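Local coordinates for serine acetyltransferase (Entamoeba histolytica, PDB 3Q1X), which probably catalyses the transfer of an acetyl group to the hydroxyl of L-serine in cysteine biosynthesis, and is seen here with L-serine bound, at residues K221-T225 and V238-V244; R197-T203 and T231-K237. One frame throughout, in Å; residues are numbered along the deposited sequence.

Interaction 1: K221-T225 and V238-V244; sequences KRHPT and VLGNIIV. With SER (serine), chain B.
The serine pocket lies beside a corner of the left-handed beta-helix, where Pro224 and Thr225 pack on 238-244. Thr225 N gives Ile242 O a bond of 2.8 Å. Val244 N returns one of 2.7 Å to Thr225 O. Both are nearly straight and set Thr225 beside Ile243 in a parallel bridge. The Pro224 ring sits within the bend of 238-244: its CG is 3.3 Å from Val238 O. Gly240 makes the bend at a phi of 99°, where a CB would crowd the carbonyl O of Leu239, and Asn241 centres an inverse gamma turn. The Asn241 side chain crosses Lys221 at about a right angle, OD1 3.4 Å from Lys221 CG. Lys221 NZ is held by Thr225 OG1, His223 O and Thr189 O. Arg222, its chain extended, bonds serine OXT through NE at 2.9 Å and serine O through NH2 at 2.8 Å. Arg222 CG stands between its backbone N and carbonyl carbon (chi1 65°), which lays it over the centre of the His223 ring. Glu188 forms a salt bridge to Arg222, while Asp114 and Asp179 of the second subunit also bind the serine. This two-point arginine-carboxylate pairing belongs to an intersubunit substrate site in a hexapeptide-repeat transferase.

Interaction 2: R197-T203 and T231-K237; sequences RIYQSVT and TIGTGAK
Lys237 NZ, 3.6 Å from Ser201 O across the contact, is gripped by Gly235 O and by Asn253 OD1 of the second subunit. The bond from Lys237 NZ to Gly235 O is 2.6 Å. Bends at chi2 (-50°) and chi4 (-55°) fold the lysine back onto its own turn. Ser201 O is buried without a hydrogen-bond partner. Ile232 N bonds Arg197 O at 2.9 Å, and Ile232 O accepts Tyr199 N. Further on, Gly235 N bonds Gln200 O, and Thr203 N bonds Ala236 O at 3.0 Å. The type II turns Tyr199 to Val202 and Gly233 to Ala236 thus stack one on the other. The Tyr199 ring is edge-on to Ile232 O, which lies 3.5 Å from its CD2. On the inner side Val202 crosses Ile232 at about a right angle, CG1 to CG2 being 3.6 Å. Tyr199 OH and Arg197 NH1 bond the backbone of His208 of the third subunit. Parallel bridges join two coils of the beta-helix around a corner: strands 197-198 and 231-232 lie between 177-178 and 248-250, and strands 203-205 and 237-239 between 185-186 and 255-256.

The centres of interactions 1 and 2 are 14 Å apart. Lys237 of interaction 2 runs directly into Val238 of interaction 1. The two also touch across coils: Val238 N is 2.8 Å from Thr203 O, a probable hydrogen bond, and Leu239 CD2 packs 3.6 Å from Thr203 CG2. Both relate to serine sites, from different sides. Interaction 1 supplies Arg222 and His223. In interaction 2 the nearest atoms of the Tyr199 side chain and a bound serine are about 4 Å apart. His208, which Tyr199 meets on the third subunit, is itself a serine-pocket residue. Tyr199 also touches Asp179, whose counterpart in the second subunit binds the serine of interaction 1.

Interaction 1: K221-T225 and V238-V244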
loop_
_atom_site.group_PDB
_atom_site.type_symbol
_atom_site.label_atom_id
_atom_site.label_comp_id
_atom_site.label_asym_id
_atom_site.label_seq_id
_atom_site.Cartn_x
_atom_site.Cartn_y
_atom_site.Cartn_z
ATOM N N LYS A 221 15.826 14.800 -18.355
ATOM C CA LYS A 221 16.281 14.845 -16.971
ATOM C C LYS A 221 15.485 15.903 -16.208
ATOM O O LYS A 221 15.530 17.097 -16.533
ATOM C CB LYS A 221 17.793 15.112 -16.944
ATOM C CG LYS A 221 18.421 15.378 -15.586
ATOM C CD LYS A 221 18.205 14.249 -14.595
ATOM C CE LYS A 221 19.233 14.330 -13.466
ATOM N NZ LYS A 221 18.870 13.472 -12.308
ATOM N N ARG A 222 14.746 15.455 -15.195
ATOM C CA ARG A 222 13.763 16.307 -14.518
ATOM C C ARG A 222 13.574 15.937 -13.044
ATOM O O ARG A 222 12.736 16.526 -12.355
ATOM C CB ARG A 222 12.415 16.249 -15.253
ATOM C CG ARG A 222 11.759 14.870 -15.213
ATOM C CD ARG A 222 10.800 14.666 -16.367
ATOM N NE ARG A 222 10.073 13.403 -16.244
ATOM C CZ ARG A 222 10.461 12.248 -16.769
ATOM N NH1 ARG A 222 11.596 12.160 -17.462
ATOM N NH2 ARG A 222 9.708 11.166 -16.593
ATOM N N HIS A 223 14.345 14.954 -12.585
ATOM C CA HIS A 223 14.294 14.478 -11.205
ATOM C C HIS A 223 15.673 14.702 -10.555
ATOM O O HIS A 223 16.669 14.881 -11.268
ATOM C CB HIS A 223 13.887 12.994 -11.155
ATOM C CG HIS A 223 12.620 12.676 -11.893
ATOM N ND1 HIS A 223 11.385 13.150 -11.502
ATOM C CD2 HIS A 223 12.395 11.899 -12.979
ATOM C CE1 HIS A 223 10.457 12.696 -12.329
ATOM N NE2 HIS A 223 11.045 11.937 -13.235
ATOM N N PRO A 224 15.743 14.694 -9.207
ATOM C CA PRO A 224 16.998 15.048 -8.536
ATOM C C PRO A 224 18.175 14.111 -8.789
ATOM O O PRO A 224 17.996 12.938 -9.120
ATOM C CB PRO A 224 16.622 15.000 -7.048
ATOM C CG PRO A 224 15.149 15.218 -7.018
ATOM C CD PRO A 224 14.643 14.520 -8.239
ATOM N N THR A 225 19.378 14.655 -8.636
ATOM C CA THR A 225 20.594 13.866 -8.545
ATOM C C THR A 225 21.081 14.009 -7.112
ATOM O O THR A 225 21.163 15.120 -6.574
ATOM C CB THR A 225 21.669 14.346 -9.541
ATOM O OG1 THR A 225 21.190 14.170 -10.879
ATOM C CG2 THR A 225 22.979 13.579 -9.360
ATOM N N VAL A 238 11.785 16.316 -2.445
ATOM C CA VAL A 238 12.916 16.848 -3.203
ATOM C C VAL A 238 12.539 16.806 -4.674
ATOM O O VAL A 238 12.387 15.728 -5.257
ATOM C CB VAL A 238 14.207 16.044 -2.924
ATOM C CG1 VAL A 238 15.415 16.707 -3.581
ATOM C CG2 VAL A 238 14.429 15.911 -1.421
ATOM N N LEU A 239 12.356 17.984 -5.269
ATOM C CA LEU A 239 11.719 18.064 -6.574
ATOM C C LEU A 239 12.520 18.831 -7.615
ATOM O O LEU A 239 13.134 19.856 -7.317
ATOM C CB LEU A 239 10.306 18.653 -6.449
ATOM C CG LEU A 239 9.340 17.974 -5.462
ATOM C CD1 LEU A 239 8.073 18.768 -5.327
ATOM C CD2 LEU A 239 9.004 16.534 -5.859
ATOM N N GLY A 240 12.494 18.321 -8.842
ATOM C CA GLY A 240 13.088 19.013 -9.979
ATOM C C GLY A 240 14.468 18.510 -10.345
ATOM O O GLY A 240 15.060 17.690 -9.630
ATOM N N ASN A 241 14.977 19.009 -11.469
ATOM C CA ASN A 241 16.311 18.668 -11.938
ATOM C C ASN A 241 17.343 19.440 -11.118
ATOM O O ASN A 241 17.943 20.411 -11.588
ATOM C CB ASN A 241 16.448 18.978 -13.437
ATOM C CG ASN A 241 17.826 18.620 -13.992
ATOM O OD1 ASN A 241 18.608 17.902 -13.359
ATOM N ND2 ASN A 241 18.130 19.132 -15.184
ATOM N N ILE A 242 17.534 18.992 -9.882
ATOM C CA ILE A 242 18.400 19.664 -8.921
ATOM C C ILE A 242 19.468 18.696 -8.428
ATOM O O ILE A 242 19.316 17.479 -8.554
ATOM C CB ILE A 242 17.592 20.231 -7.725
ATOM C CG1 ILE A 242 16.805 19.111 -7.021
ATOM C CG2 ILE A 242 16.678 21.377 -8.189
ATOM C CD1 ILE A 242 16.171 19.523 -5.711
ATOM N N ILE A 243 20.545 19.238 -7.866
ATOM C CA ILE A 243 21.640 18.414 -7.369
ATOM C C ILE A 243 21.756 18.520 -5.855
ATOM O O ILE A 243 21.881 19.618 -5.300
ATOM C CB ILE A 243 22.995 18.760 -8.057
ATOM C CG1 ILE A 243 22.938 18.396 -9.544
ATOM C CG2 ILE A 243 24.153 18.025 -7.386
ATOM C CD1 ILE A 243 24.018 19.025 -10.392
ATOM N N VAL A 244 21.678 17.367 -5.199
ATOM C CA VAL A 244 21.980 17.252 -3.782
ATOM C C VAL A 244 23.381 16.647 -3.645
ATOM O O VAL A 244 23.683 15.591 -4.222
ATOM C CB VAL A 244 20.922 16.402 -3.028
ATOM C CG1 VAL A 244 21.263 16.305 -1.551
ATOM C CG2 VAL A 244 19.524 16.987 -3.210
HETATM N N SER B . 5.479 11.099 -13.174
HETATM C CA SER B . 6.071 12.470 -13.226
HETATM C C SER B . 7.366 12.464 -14.027
HETATM O O SER B . 7.835 11.414 -14.464
HETATM C CB SER B . 6.326 12.998 -11.812
HETATM O OG SER B . 7.322 12.230 -11.150
HETATM O OXT SER B . 7.965 13.508 -14.251
#

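Interaction 2: R197-T203 and T231-K237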
loop_
_atom_site.group_PDB
_atom_site.type_symbol
_atom_site.label_atom_id
_atom_site.label_comp_id
_atom_site.label_asym_id
_atom_site.label_seq_id
_atom_site.Cartn_x
_atom_site.Cartn_y
_atom_site.Cartn_z
ATOM N N ARG A 197 20.145 6.692 2.523
ATOM C CA ARG A 197 19.171 6.215 3.490
ATOM C C ARG A 197 17.905 7.044 3.355
ATOM O O ARG A 197 17.933 8.259 3.543
ATOM C CB ARG A 197 19.729 6.328 4.910
ATOM C CG ARG A 197 18.879 5.672 5.978
ATOM C CD ARG A 197 19.563 5.774 7.332
ATOM N NE ARG A 197 20.847 5.074 7.348
ATOM C CZ ARG A 197 21.757 5.170 8.312
ATOM N NH1 ARG A 197 21.556 5.960 9.362
ATOM N NH2 ARG A 197 22.883 4.478 8.216
ATOM N N ILE A 198 16.799 6.386 3.024
ATOM C CA ILE A 198 15.541 7.073 2.717
ATOM C C ILE A 198 14.411 6.554 3.595
ATOM O O ILE A 198 14.236 5.344 3.740
ATOM C CB ILE A 198 15.160 6.916 1.210
ATOM C CG1 ILE A 198 16.193 7.609 0.314
ATOM C CG2 ILE A 198 13.743 7.424 0.925
ATOM C CD1 ILE A 198 15.927 7.472 -1.184
ATOM N N TYR A 199 13.636 7.479 4.150
ATOM C CA TYR A 199 12.497 7.156 4.987
ATOM C C TYR A 199 11.146 7.265 4.271
ATOM O O TYR A 199 11.054 7.692 3.100
ATOM C CB TYR A 199 12.517 8.009 6.255
ATOM C CG TYR A 199 13.618 7.591 7.180
ATOM C CD1 TYR A 199 13.408 6.590 8.131
ATOM C CD2 TYR A 199 14.898 8.153 7.076
ATOM C CE1 TYR A 199 14.433 6.177 8.975
ATOM C CE2 TYR A 199 15.938 7.743 7.919
ATOM C CZ TYR A 199 15.692 6.760 8.867
ATOM O OH TYR A 199 16.703 6.342 9.697
ATOM N N GLN A 200 10.107 6.871 4.999
ATOM C CA GLN A 200 8.733 6.893 4.519
ATOM C C GLN A 200 8.376 8.265 3.949
ATOM O O GLN A 200 8.893 9.289 4.414
ATOM C CB GLN A 200 7.764 6.488 5.645
ATOM C CG GLN A 200 7.780 7.367 6.911
ATOM C CD GLN A 200 8.814 6.945 7.951
ATOM O OE1 GLN A 200 9.858 6.401 7.623
ATOM N NE2 GLN A 200 8.528 7.234 9.220
ATOM N N SER A 201 7.538 8.268 2.915
ATOM C CA SER A 201 6.970 9.495 2.354
ATOM C C SER A 201 7.962 10.463 1.704
ATOM O O SER A 201 7.654 11.653 1.538
ATOM C CB SER A 201 6.157 10.221 3.436
ATOM O OG SER A 201 4.932 9.551 3.671
ATOM N N VAL A 202 9.130 9.953 1.316
ATOM C CA VAL A 202 10.136 10.771 0.638
ATOM C C VAL A 202 9.920 10.745 -0.859
ATOM O O VAL A 202 9.797 9.672 -1.454
ATOM C CB VAL A 202 11.564 10.310 0.969
ATOM C CG1 VAL A 202 12.574 10.810 -0.079
ATOM C CG2 VAL A 202 11.942 10.769 2.360
ATOM N N THR A 203 9.871 11.926 -1.460
ATOM C CA THR A 203 9.864 12.039 -2.918
ATOM C C THR A 203 11.203 12.533 -3.452
ATOM O O THR A 203 11.716 13.570 -3.015
ATOM C CB THR A 203 8.720 12.937 -3.433
ATOM O OG1 THR A 203 7.457 12.347 -3.082
ATOM C CG2 THR A 203 8.799 13.094 -4.955
ATOM N N THR A 231 21.102 11.263 3.735
ATOM C CA THR A 231 19.949 10.773 4.490
ATOM C C THR A 231 18.766 11.701 4.269
ATOM O O THR A 231 18.863 12.917 4.477
ATOM C CB THR A 231 20.258 10.644 5.995
ATOM O OG1 THR A 231 21.490 9.943 6.162
ATOM C CG2 THR A 231 19.146 9.882 6.722
ATOM N N ILE A 232 17.641 11.128 3.846
ATOM C CA ILE A 232 16.472 11.933 3.530
ATOM C C ILE A 232 15.343 11.586 4.486
ATOM O O ILE A 232 14.789 10.485 4.438
ATOM C CB ILE A 232 16.027 11.783 2.054
ATOM C CG1 ILE A 232 17.227 11.954 1.124
ATOM C CG2 ILE A 232 14.970 12.828 1.716
ATOM C CD1 ILE A 232 16.940 11.711 -0.319
ATOM N N GLY A 233 15.021 12.538 5.356
ATOM C CA GLY A 233 14.079 12.321 6.445
ATOM C C GLY A 233 12.637 12.204 6.009
ATOM O O GLY A 233 12.288 12.555 4.879
ATOM N N THR A 234 11.812 11.702 6.925
ATOM C CA THR A 234 10.398 11.444 6.689
ATOM C C THR A 234 9.654 12.638 6.097
ATOM O O THR A 234 9.695 13.738 6.651
ATOM C CB THR A 234 9.675 11.054 7.992
ATOM O OG1 THR A 234 10.485 10.139 8.750
ATOM C CG2 THR A 234 8.343 10.421 7.662
ATOM N N GLY A 235 8.974 12.405 4.976
ATOM C CA GLY A 235 8.100 13.411 4.375
ATOM C C GLY A 235 8.779 14.435 3.484
ATOM O O GLY A 235 8.109 15.286 2.889
ATOM N N ALA A 236 10.104 14.358 3.382
ATOM C CA ALA A 236 10.860 15.315 2.570
ATOM C C ALA A 236 10.493 15.190 1.094
ATOM O O ALA A 236 10.407 14.077 0.561
ATOM C CB ALA A 236 12.358 15.137 2.785
ATOM N N LYS A 237 10.241 16.332 0.452
ATOM C CA LYS A 237 9.881 16.378 -0.966
ATOM C C LYS A 237 10.974 17.096 -1.743
ATOM O O LYS A 237 11.071 18.327 -1.711
ATOM C CB LYS A 237 8.520 17.064 -1.195
ATOM C CG LYS A 237 7.330 16.512 -0.380
ATOM C CD LYS A 237 7.211 14.995 -0.493
ATOM C CE LYS A 237 5.969 14.454 0.231
ATOM N NZ LYS A 237 5.870 14.832 1.667
#